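Local coordinates for plasmin and fibronectin-binding protein A (Streptococcus pneumoniae, PDB 4MR0), which acts as a fibronectin-dependent surface adhesin and invasin of the pneumococcus, binding human fibronectin, plasmin, plasminogen and serum albumin, at residues A[168-174]-A[211-217]; A[301-307]-A[346-352]; A[376-382]-A[412-418]. Residues are numbered along the deposited sequence.

All three contacts join parallel backbone segments of neighbouring coils in one elongated parallel beta-helix, but at different depths. The centre of interaction 1 lies about 23 Å from the centre of the chain; partly buried, it pairs an inward, mainly apolar face with an outward polar one carrying a His-carboxylate cluster and a water. Interactions 2 and 3 are buried, with centres about 9 Å apart, and touch directly: Val346 O lies 2.8 Å from Tyr376 N, a probable hydrogen bond. Their segments turn corners, whereas strands 170-174 and 211-217 run nearly parallel (3°) beside left-handed residues His169 and Asp213. Interactions 1 and 2 each hold a His-carboxylate hydrogen bond; manganese sets interaction 2 apart, a guanidinium-tyrosine stack interaction 3.

Interaction 1. Residues A[168-174]-A[211-217]; sequences SHTHLEL and TEDISYS
Two non-glycine residues with left-handed backbone angles sit side by side here: His169 (phi/psi 62/34°) and Asp213 (57/63°), with CA atoms 4.8 Å apart. The distortion sits at the start of a regular parallel pairing, in which the axes of strands 170-174 and 211-217 approach to 4.7 Å, their directions 3° apart. The register is His171 with Ser215, Leu172 with Tyr216 and Glu173 with Ser217. The ladder consists of Ser215 N to Thr170 O (3.2 Å), Leu172 N to Ser215 O (2.9 Å), Ser217 N to Leu172 O (2.9 Å) and Leu174 N to Ser217 O (2.8 Å). Upstream, His169 N donates to Glu212 O (3.0 Å) and Glu212 N to Ser168 OG (2.9 Å).

Asp213 (chi1 t) collects two imidazoles: His169 ND1 donates to its OD2 at 2.7 Å, and His171 NE2 forms a weak 3.4 Å bond to its OD1. On the same face as His171, one water bridges Leu172 O (2.7 Å), Ser215 OG (2.7 Å) and Ser217 OG (3.1 Å). The other face, that of Leu172 and Tyr216, is mainly apolar; Thr170 OG1 on it is hydrogen-bonded to Lys167 O. Tyr216 (chi1 t) meets Leu172, CD2 to CD2 at 3.9 Å, and receives a CH-pi contact from Leu174 CD1, 3.8 Å from the ring centroid. This division, polar outside and largely apolar inside, is characteristic of a pectate lyase-like right-handed parallel beta-helix.

Within that helix, 170-174 also bonds to strand 150-153, with Leu172 and Leu174 touching Phe153. Strand 243-252 flanks 211-217, and its Phe246, like Phe194, meets Tyr216 edge-to-face.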
loop_
_atom_site.group_PDB
_atom_site.type_symbol
_atom_site.label_atom_id
_atom_site.label_comp_id
_atom_site.label_asym_id
_atom_site.label_seq_id
_atom_site.Cartn_x
_atom_site.Cartn_y
_atom_site.Cartn_z
ATOM N N SER A 168 7.782 22.873 8.444
ATOM C CA SER A 168 8.921 22.831 7.542
ATOM C C SER A 168 10.246 22.955 8.284
ATOM O O SER A 168 10.358 23.696 9.267
ATOM C CB SER A 168 8.828 23.955 6.507
ATOM O OG SER A 168 7.810 23.694 5.556
ATOM N N HIS A 169 11.239 22.223 7.793
ATOM C CA HIS A 169 12.587 22.228 8.343
ATOM C C HIS A 169 12.700 21.752 9.792
ATOM O O HIS A 169 13.532 22.249 10.554
ATOM C CB HIS A 169 13.195 23.626 8.185
ATOM C CG HIS A 169 13.174 24.127 6.773
ATOM N ND1 HIS A 169 13.871 23.511 5.756
ATOM C CD2 HIS A 169 12.496 25.148 6.197
ATOM C CE1 HIS A 169 13.621 24.129 4.614
ATOM N NE2 HIS A 169 12.788 25.125 4.854
ATOM N N THR A 170 11.859 20.793 10.175
ATOM C CA THR A 170 11.926 20.241 11.523
ATOM C C THR A 170 12.309 18.774 11.383
ATOM O O THR A 170 11.900 18.106 10.430
ATOM C CB THR A 170 10.583 20.363 12.283
ATOM O OG1 THR A 170 9.556 19.656 11.580
ATOM C CG2 THR A 170 10.185 21.825 12.429
ATOM N N HIS A 171 13.102 18.276 12.325
ATOM C CA HIS A 171 13.560 16.893 12.278
ATOM C C HIS A 171 13.444 16.239 13.647
ATOM O O HIS A 171 14.195 16.560 14.568
ATOM C CB HIS A 171 15.006 16.859 11.782
ATOM C CG HIS A 171 15.229 17.701 10.565
ATOM N ND1 HIS A 171 15.630 19.019 10.638
ATOM C CD2 HIS A 171 15.001 17.448 9.254
ATOM C CE1 HIS A 171 15.635 19.543 9.423
ATOM N NE2 HIS A 171 15.257 18.610 8.567
ATOM N N LEU A 172 12.484 15.326 13.770
ATOM C CA LEU A 172 12.233 14.632 15.021
ATOM C C LEU A 172 12.967 13.303 15.092
ATOM O O LEU A 172 12.972 12.525 14.135
ATOM C CB LEU A 172 10.727 14.403 15.206
ATOM C CG LEU A 172 9.872 15.599 15.645
ATOM C CD1 LEU A 172 10.097 16.769 14.701
ATOM C CD2 LEU A 172 8.398 15.203 15.671
ATOM N N GLU A 173 13.598 13.067 16.237
ATOM C CA GLU A 173 14.332 11.834 16.488
ATOM C C GLU A 173 13.817 11.305 17.820
ATOM O O GLU A 173 13.825 12.023 18.825
ATOM C CB GLU A 173 15.831 12.114 16.600
ATOM C CG GLU A 173 16.686 10.858 16.698
ATOM C CD GLU A 173 18.124 11.149 17.109
ATOM O OE1 GLU A 173 18.575 12.304 16.941
ATOM O OE2 GLU A 173 18.806 10.217 17.595
ATOM N N LEU A 174 13.351 10.061 17.829
ATOM C CA LEU A 174 12.838 9.474 19.054
ATOM C C LEU A 174 13.690 8.314 19.511
ATOM O O LEU A 174 14.179 7.530 18.700
ATOM C CB LEU A 174 11.395 8.989 18.872
ATOM C CG LEU A 174 10.372 10.066 18.488
ATOM C CD1 LEU A 174 10.436 10.331 16.982
ATOM C CD2 LEU A 174 8.974 9.602 18.892
ATOM N N THR A 211 4.789 22.572 2.357
ATOM C CA THR A 211 5.723 22.408 3.462
ATOM C C THR A 211 6.851 21.559 2.904
ATOM O O THR A 211 6.702 20.937 1.846
ATOM C CB THR A 211 5.095 21.675 4.666
ATOM O OG1 THR A 211 4.506 20.443 4.228
ATOM C CG2 THR A 211 4.043 22.551 5.335
ATOM N N GLU A 212 7.981 21.522 3.595
ATOM C CA GLU A 212 9.095 20.747 3.083
ATOM C C GLU A 212 10.205 20.527 4.097
ATOM O O GLU A 212 10.270 21.191 5.137
ATOM C CB GLU A 212 9.684 21.445 1.853
ATOM C CG GLU A 212 10.435 22.725 2.176
ATOM C CD GLU A 212 10.976 23.412 0.936
ATOM O OE1 GLU A 212 10.238 24.215 0.322
ATOM O OE2 GLU A 212 12.139 23.139 0.563
ATOM N N ASP A 213 11.072 19.573 3.771
ATOM C CA ASP A 213 12.221 19.243 4.598
ATOM C C ASP A 213 11.806 18.851 6.012
ATOM O O ASP A 213 12.139 19.527 6.989
ATOM C CB ASP A 213 13.175 20.440 4.616
ATOM C CG ASP A 213 14.482 20.133 5.306
ATOM O OD1 ASP A 213 14.956 18.975 5.206
ATOM O OD2 ASP A 213 15.038 21.059 5.935
ATOM N N ILE A 214 11.061 17.756 6.106
ATOM C CA ILE A 214 10.589 17.253 7.390
ATOM C C ILE A 214 11.066 15.813 7.544
ATOM O O ILE A 214 10.953 15.020 6.611
ATOM C CB ILE A 214 9.041 17.264 7.457
ATOM C CG1 ILE A 214 8.522 18.695 7.297
ATOM C CG2 ILE A 214 8.567 16.687 8.782
ATOM C CD1 ILE A 214 7.025 18.788 7.082
ATOM N N SER A 215 11.612 15.474 8.708
ATOM C CA SER A 215 12.060 14.108 8.932
ATOM C C SER A 215 11.584 13.634 10.299
ATOM O O SER A 215 11.433 14.428 11.232
ATOM C CB SER A 215 13.590 13.996 8.824
ATOM O OG SER A 215 14.255 14.759 9.814
ATOM N N TYR A 216 11.307 12.337 10.384
ATOM C CA TYR A 216 10.839 11.702 11.608
ATOM C C TYR A 216 11.543 10.348 11.695
ATOM O O TYR A 216 11.430 9.535 10.783
ATOM C CB TYR A 216 9.322 11.517 11.534
ATOM C CG TYR A 216 8.677 11.024 12.807
ATOM C CD1 TYR A 216 8.787 9.690 13.198
ATOM C CD2 TYR A 216 7.945 11.892 13.620
ATOM C CE1 TYR A 216 8.182 9.229 14.367
ATOM C CE2 TYR A 216 7.340 11.441 14.792
ATOM C CZ TYR A 216 7.462 10.112 15.157
ATOM O OH TYR A 216 6.872 9.662 16.316
ATOM N N SER A 217 12.263 10.098 12.788
ATOM C CA SER A 217 12.988 8.840 12.908
ATOM C C SER A 217 12.973 8.243 14.309
ATOM O O SER A 217 13.097 8.962 15.299
ATOM C CB SER A 217 14.454 9.041 12.501
ATOM O OG SER A 217 14.578 9.964 11.433
HETATM O O HOH W 1 14.485 12.989 11.893
#

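Interaction 2. Residues A[301-307]-A[346-352]; sequences SKESIQI and VTAIGTH. With MN (manganese (II) ion), chain G.
Adjacent coils of the parallel beta-helix meet here at a corner, 346-352 beginning in the last residues of a PbH1 repeat. From Ser301, CB lies over the face of the His352 ring (3.8 Å to the centroid, a CH-pi contact). Glu303, chi1 m with chi2 near 91°, curls so that OE2 accepts a 2.7 Å bond from His352 ND1 (chi1 p). Ser304 (phi/psi -66/-33°) and Ile305 turn the corner alongside Ala348 (-70/-49°) and Ile349; here Ser304 N donates to Thr347 O and Ile305 N to Ala348 O, both 2.9 Å. Ile305 then pairs with Ile349 and Gln306 with Gly350, in parallel, Gly350 N donating to Ile305 O at 3.1 Å. The phi/psi of Gly350, 149/-155°, would jam a CB against the preceding carbonyl. Gln306, fully extended (chi1 and chi2 t), binds manganese through OE1 at 2.2 Å, with Gln271, Glu308 and Gly314 also ligands. Lastly, Ile307 N donates to Gly350 O at 3.1 Å, while its CD1 packs 3.9 Å from Ile349 CG2.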
loop_
_atom_site.group_PDB
_atom_site.type_symbol
_atom_site.label_atom_id
_atom_site.label_comp_id
_atom_site.label_asym_id
_atom_site.label_seq_id
_atom_site.Cartn_x
_atom_site.Cartn_y
_atom_site.Cartn_z
ATOM N N SER A 301 -10.566 -0.787 1.463
ATOM C CA SER A 301 -10.209 0.580 1.116
ATOM C C SER A 301 -9.293 1.165 2.191
ATOM O O SER A 301 -9.033 2.367 2.207
ATOM C CB SER A 301 -11.466 1.444 1.000
ATOM O OG SER A 301 -12.063 1.635 2.273
ATOM N N LYS A 302 -8.802 0.315 3.088
ATOM C CA LYS A 302 -7.937 0.790 4.161
ATOM C C LYS A 302 -6.484 0.328 4.072
ATOM O O LYS A 302 -6.070 -0.582 4.790
ATOM C CB LYS A 302 -8.524 0.391 5.518
ATOM C CG LYS A 302 -9.810 1.127 5.867
ATOM C CD LYS A 302 -9.637 2.633 5.699
ATOM C CE LYS A 302 -10.831 3.403 6.237
ATOM N NZ LYS A 302 -12.113 2.928 5.637
ATOM N N GLU A 303 -5.718 0.974 3.196
ATOM C CA GLU A 303 -4.306 0.652 3.012
ATOM C C GLU A 303 -3.507 1.243 4.172
ATOM O O GLU A 303 -3.786 2.359 4.607
ATOM C CB GLU A 303 -3.793 1.249 1.692
ATOM C CG GLU A 303 -4.580 0.842 0.446
ATOM C CD GLU A 303 -5.722 1.794 0.115
ATOM O OE1 GLU A 303 -6.008 2.710 0.921
ATOM O OE2 GLU A 303 -6.336 1.624 -0.958
ATOM N N SER A 304 -2.520 0.507 4.678
ATOM C CA SER A 304 -1.704 1.021 5.780
ATOM C C SER A 304 -0.878 2.226 5.330
ATOM O O SER A 304 -0.603 3.143 6.114
ATOM C CB SER A 304 -0.811 -0.085 6.327
ATOM O OG SER A 304 -1.627 -1.091 6.910
ATOM N N ILE A 305 -0.468 2.211 4.067
ATOM C CA ILE A 305 0.248 3.337 3.486
ATOM C C ILE A 305 -0.465 3.645 2.180
ATOM O O ILE A 305 -0.355 2.900 1.204
ATOM C CB ILE A 305 1.724 3.027 3.176
ATOM C CG1 ILE A 305 2.483 2.718 4.472
ATOM C CG2 ILE A 305 2.361 4.235 2.489
ATOM C CD1 ILE A 305 3.953 2.363 4.251
ATOM N N GLN A 306 -1.220 4.733 2.174
ATOM C CA GLN A 306 -1.949 5.140 0.988
ATOM C C GLN A 306 -1.172 6.257 0.304
ATOM O O GLN A 306 -0.699 7.189 0.954
ATOM C CB GLN A 306 -3.353 5.626 1.379
ATOM C CG GLN A 306 -4.202 6.117 0.212
ATOM C CD GLN A 306 -5.576 6.577 0.659
ATOM O OE1 GLN A 306 -5.718 7.207 1.705
ATOM N NE2 GLN A 306 -6.595 6.271 -0.138
ATOM N N ILE A 307 -1.030 6.141 -1.010
ATOM C CA ILE A 307 -0.331 7.128 -1.818
ATOM C C ILE A 307 -1.412 7.581 -2.787
ATOM O O ILE A 307 -1.872 6.809 -3.630
ATOM C CB ILE A 307 0.842 6.478 -2.571
ATOM C CG1 ILE A 307 1.802 5.842 -1.560
ATOM C CG2 ILE A 307 1.562 7.521 -3.427
ATOM C CD1 ILE A 307 2.840 4.922 -2.197
ATOM N N VAL A 346 -4.765 -5.266 6.028
ATOM C CA VAL A 346 -5.580 -5.703 4.900
ATOM C C VAL A 346 -4.787 -5.498 3.602
ATOM O O VAL A 346 -4.585 -6.433 2.822
ATOM C CB VAL A 346 -6.905 -4.908 4.836
ATOM C CG1 VAL A 346 -7.719 -5.327 3.618
ATOM C CG2 VAL A 346 -7.707 -5.157 6.114
ATOM N N THR A 347 -4.333 -4.268 3.392
ATOM C CA THR A 347 -3.551 -3.902 2.214
ATOM C C THR A 347 -2.406 -3.046 2.730
ATOM O O THR A 347 -2.634 -2.025 3.373
ATOM C CB THR A 347 -4.392 -3.079 1.217
ATOM O OG1 THR A 347 -5.424 -3.907 0.675
ATOM C CG2 THR A 347 -3.528 -2.553 0.079
ATOM N N ALA A 348 -1.171 -3.456 2.463
ATOM C CA ALA A 348 -0.034 -2.688 2.958
ATOM C C ALA A 348 0.160 -1.336 2.278
ATOM O O ALA A 348 0.303 -0.312 2.951
ATOM C CB ALA A 348 1.254 -3.514 2.844
ATOM N N ILE A 349 0.145 -1.328 0.948
ATOM C CA ILE A 349 0.397 -0.100 0.198
ATOM C C ILE A 349 -0.469 0.041 -1.040
ATOM O O ILE A 349 -0.718 -0.938 -1.747
ATOM C CB ILE A 349 1.873 -0.056 -0.294
ATOM C CG1 ILE A 349 2.832 -0.282 0.872
ATOM C CG2 ILE A 349 2.165 1.285 -0.969
ATOM C CD1 ILE A 349 4.270 -0.562 0.434
ATOM N N GLY A 350 -0.916 1.264 -1.317
ATOM C CA GLY A 350 -1.690 1.480 -2.525
ATOM C C GLY A 350 -2.714 2.585 -2.424
ATOM O O GLY A 350 -2.565 3.519 -1.644
ATOM N N THR A 351 -3.744 2.487 -3.251
ATOM C CA THR A 351 -4.836 3.442 -3.230
ATOM C C THR A 351 -5.995 2.826 -4.005
ATOM O O THR A 351 -5.817 1.833 -4.721
ATOM C CB THR A 351 -4.434 4.817 -3.811
ATOM O OG1 THR A 351 -5.423 5.786 -3.432
ATOM C CG2 THR A 351 -4.316 4.766 -5.325
ATOM N N HIS A 352 -7.176 3.411 -3.868
ATOM C CA HIS A 352 -8.366 2.848 -4.496
ATOM C C HIS A 352 -9.273 3.892 -5.132
ATOM O O HIS A 352 -10.475 3.658 -5.262
ATOM C CB HIS A 352 -9.165 2.145 -3.415
ATOM C CG HIS A 352 -9.451 3.031 -2.242
ATOM N ND1 HIS A 352 -8.553 3.217 -1.212
ATOM C CD2 HIS A 352 -10.496 3.853 -1.980
ATOM C CE1 HIS A 352 -9.031 4.112 -0.368
ATOM N NE2 HIS A 352 -10.209 4.516 -0.811
HETATM MN MN MN G . -6.621 9.250 1.867
#

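Interaction 3. Residues A[376-382]-A[412-418]; sequences YAGVRFT and LVNAYSY
Tyr416 buries the most surface in this contact, because both faces of its ring are covered. With chi1 p (75°), the ring swings back over 376-382. Arg380, extended through chi1, chi2 and chi3 (all t), lays its guanidinium flat on one face as a cation-pi stack, with centres 4.0 Å apart and planes at 14°. Thr382 CB sits over the opposite face, 4.1 Å from the centroid and 13° off the normal.

Thr382 points its CA-CB bond toward 412-418, and with chi1 t its OG1 lies 2.8 Å from Tyr418 N, a weak hydrogen bond; the main partner of this hydroxyl is Gln354 OE1.

The backbone beneath is a parallel beta-helix step from PbH1 repeat 3 to the next coil, in register Val379 with Val413, Arg380 with Asn414, Phe381 with Ala415. Leu412 (phi/psi -52/-42°) and Gly378 (-81/-42°) turn the corners, and Leu412 O accepts from both Gly378 N (2.8 Å) and Val379 N (3.0 Å). The ladder continues with Asn414 N to Val379 O (2.8 Å), Phe381 N to Asn414 O (3.2 Å) and Tyr416 N to Phe381 O (3.0 Å).

Asn414 shares the face of Arg380. A water accepts from its ND2 (3.0 Å) and donates to Tyr376 O (3.2 Å), while OD1 is hydrogen-bonded to Arg449 NH1. On the other face, Phe381 CZ touches Ala415 CB at 3.6 Å.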
loop_
_atom_site.group_PDB
_atom_site.type_symbol
_atom_site.label_atom_id
_atom_site.label_comp_id
_atom_site.label_asym_id
_atom_site.label_seq_id
_atom_site.Cartn_x
_atom_site.Cartn_y
_atom_site.Cartn_z
ATOM N N TYR A 376 -5.544 -8.992 2.187
ATOM C CA TYR A 376 -6.012 -8.798 0.824
ATOM C C TYR A 376 -4.918 -8.609 -0.215
ATOM O O TYR A 376 -4.993 -9.169 -1.316
ATOM C CB TYR A 376 -6.975 -7.608 0.785
ATOM C CG TYR A 376 -7.658 -7.401 -0.548
ATOM C CD1 TYR A 376 -8.105 -8.486 -1.300
ATOM C CD2 TYR A 376 -7.894 -6.116 -1.040
ATOM C CE1 TYR A 376 -8.769 -8.301 -2.507
ATOM C CE2 TYR A 376 -8.562 -5.921 -2.247
ATOM C CZ TYR A 376 -8.995 -7.017 -2.974
ATOM O OH TYR A 376 -9.653 -6.835 -4.169
ATOM N N ALA A 377 -3.901 -7.829 0.129
ATOM C CA ALA A 377 -2.826 -7.578 -0.815
ATOM C C ALA A 377 -1.660 -6.840 -0.189
ATOM O O ALA A 377 -1.828 -6.075 0.760
ATOM C CB ALA A 377 -3.363 -6.769 -1.986
ATOM N N GLY A 378 -0.467 -7.080 -0.721
ATOM C CA GLY A 378 0.695 -6.375 -0.223
ATOM C C GLY A 378 0.672 -5.012 -0.896
ATOM O O GLY A 378 0.910 -3.972 -0.266
ATOM N N VAL A 379 0.357 -5.028 -2.188
ATOM C CA VAL A 379 0.307 -3.816 -3.004
ATOM C C VAL A 379 -0.913 -3.847 -3.923
ATOM O O VAL A 379 -1.065 -4.767 -4.724
ATOM C CB VAL A 379 1.587 -3.703 -3.882
ATOM C CG1 VAL A 379 1.528 -2.462 -4.757
ATOM C CG2 VAL A 379 2.826 -3.680 -2.987
ATOM N N ARG A 380 -1.781 -2.846 -3.805
ATOM C CA ARG A 380 -2.972 -2.767 -4.644
ATOM C C ARG A 380 -3.243 -1.308 -4.974
ATOM O O ARG A 380 -3.302 -0.461 -4.079
ATOM C CB ARG A 380 -4.178 -3.376 -3.924
ATOM C CG ARG A 380 -5.507 -3.157 -4.646
ATOM C CD ARG A 380 -6.615 -3.982 -4.003
ATOM N NE ARG A 380 -7.917 -3.776 -4.635
ATOM C CZ ARG A 380 -8.758 -2.794 -4.327
ATOM N NH1 ARG A 380 -8.445 -1.907 -3.391
ATOM N NH2 ARG A 380 -9.927 -2.708 -4.948
ATOM N N PHE A 381 -3.422 -1.011 -6.257
ATOM C CA PHE A 381 -3.643 0.370 -6.655
ATOM C C PHE A 381 -4.284 0.543 -8.025
ATOM O O PHE A 381 -4.231 -0.350 -8.875
ATOM C CB PHE A 381 -2.297 1.109 -6.674
ATOM C CG PHE A 381 -1.291 0.505 -7.629
ATOM C CD1 PHE A 381 -0.497 -0.575 -7.242
ATOM C CD2 PHE A 381 -1.176 0.985 -8.933
ATOM C CE1 PHE A 381 0.397 -1.170 -8.145
ATOM C CE2 PHE A 381 -0.284 0.392 -9.844
ATOM C CZ PHE A 381 0.500 -0.687 -9.446
ATOM N N THR A 382 -4.892 1.712 -8.218
ATOM C CA THR A 382 -5.484 2.098 -9.491
ATOM C C THR A 382 -5.082 3.559 -9.657
ATOM O O THR A 382 -5.100 4.317 -8.692
ATOM C CB THR A 382 -7.042 1.992 -9.511
ATOM O OG1 THR A 382 -7.532 2.422 -10.791
ATOM C CG2 THR A 382 -7.668 2.871 -8.428
ATOM N N LEU A 412 -1.787 -10.755 -3.907
ATOM C CA LEU A 412 -0.653 -10.075 -3.287
ATOM C C LEU A 412 -0.211 -8.791 -3.987
ATOM O O LEU A 412 0.110 -7.800 -3.334
ATOM C CB LEU A 412 0.494 -11.075 -3.102
ATOM C CG LEU A 412 -0.007 -12.245 -2.226
ATOM C CD1 LEU A 412 1.126 -13.193 -1.886
ATOM C CD2 LEU A 412 -0.634 -11.696 -0.949
ATOM N N VAL A 413 -0.175 -8.808 -5.310
ATOM C CA VAL A 413 0.130 -7.606 -6.070
ATOM C C VAL A 413 -1.104 -7.492 -6.951
ATOM O O VAL A 413 -1.433 -8.422 -7.688
ATOM C CB VAL A 413 1.384 -7.740 -6.951
ATOM C CG1 VAL A 413 1.488 -6.533 -7.866
ATOM C CG2 VAL A 413 2.627 -7.811 -6.081
ATOM N N ASN A 414 -1.799 -6.365 -6.868
ATOM C CA ASN A 414 -3.019 -6.195 -7.642
ATOM C C ASN A 414 -3.145 -4.792 -8.217
ATOM O O ASN A 414 -3.633 -3.884 -7.545
ATOM C CB ASN A 414 -4.221 -6.512 -6.736
ATOM C CG ASN A 414 -5.543 -6.525 -7.483
ATOM O OD1 ASN A 414 -5.602 -6.261 -8.681
ATOM N ND2 ASN A 414 -6.623 -6.837 -6.763
ATOM N N ALA A 415 -2.682 -4.610 -9.451
ATOM C CA ALA A 415 -2.783 -3.314 -10.123
ATOM C C ALA A 415 -4.061 -3.414 -10.935
ATOM O O ALA A 415 -4.072 -4.029 -12.000
ATOM C CB ALA A 415 -1.595 -3.090 -11.051
ATOM N N TYR A 416 -5.129 -2.803 -10.432
ATOM C CA TYR A 416 -6.421 -2.871 -11.094
ATOM C C TYR A 416 -6.916 -1.530 -11.616
ATOM O O TYR A 416 -6.239 -0.514 -11.495
ATOM C CB TYR A 416 -7.453 -3.463 -10.131
ATOM C CG TYR A 416 -7.917 -2.507 -9.052
ATOM C CD1 TYR A 416 -7.081 -2.151 -7.990
ATOM C CD2 TYR A 416 -9.190 -1.936 -9.109
ATOM C CE1 TYR A 416 -7.505 -1.243 -7.010
ATOM C CE2 TYR A 416 -9.623 -1.034 -8.142
ATOM C CZ TYR A 416 -8.782 -0.692 -7.097
ATOM O OH TYR A 416 -9.231 0.189 -6.141
ATOM N N SER A 417 -8.112 -1.541 -12.197
ATOM C CA SER A 417 -8.710 -0.336 -12.753
ATOM C C SER A 417 -9.940 0.092 -11.962
ATOM O O SER A 417 -10.800 -0.726 -11.644
ATOM C CB SER A 417 -9.091 -0.576 -14.215
ATOM O OG SER A 417 -7.946 -0.896 -14.995
ATOM N N TYR A 418 -10.013 1.383 -11.651
ATOM C CA TYR A 418 -11.131 1.948 -10.899
ATOM C C TYR A 418 -12.445 1.698 -11.645
ATOM O O TYR A 418 -12.527 1.923 -12.851
ATOM C CB TYR A 418 -10.929 3.455 -10.719
ATOM C CG TYR A 418 -11.932 4.100 -9.781
ATOM C CD1 TYR A 418 -11.934 3.794 -8.420
ATOM C CD2 TYR A 418 -12.885 5.009 -10.255
ATOM C CE1 TYR A 418 -12.858 4.372 -7.546
ATOM C CE2 TYR A 418 -13.819 5.592 -9.390
ATOM C CZ TYR A 418 -13.799 5.267 -8.038
ATOM O OH TYR A 418 -14.719 5.819 -7.170
HETATM O O HOH W 2 -5.790 -7.528 -3.973
#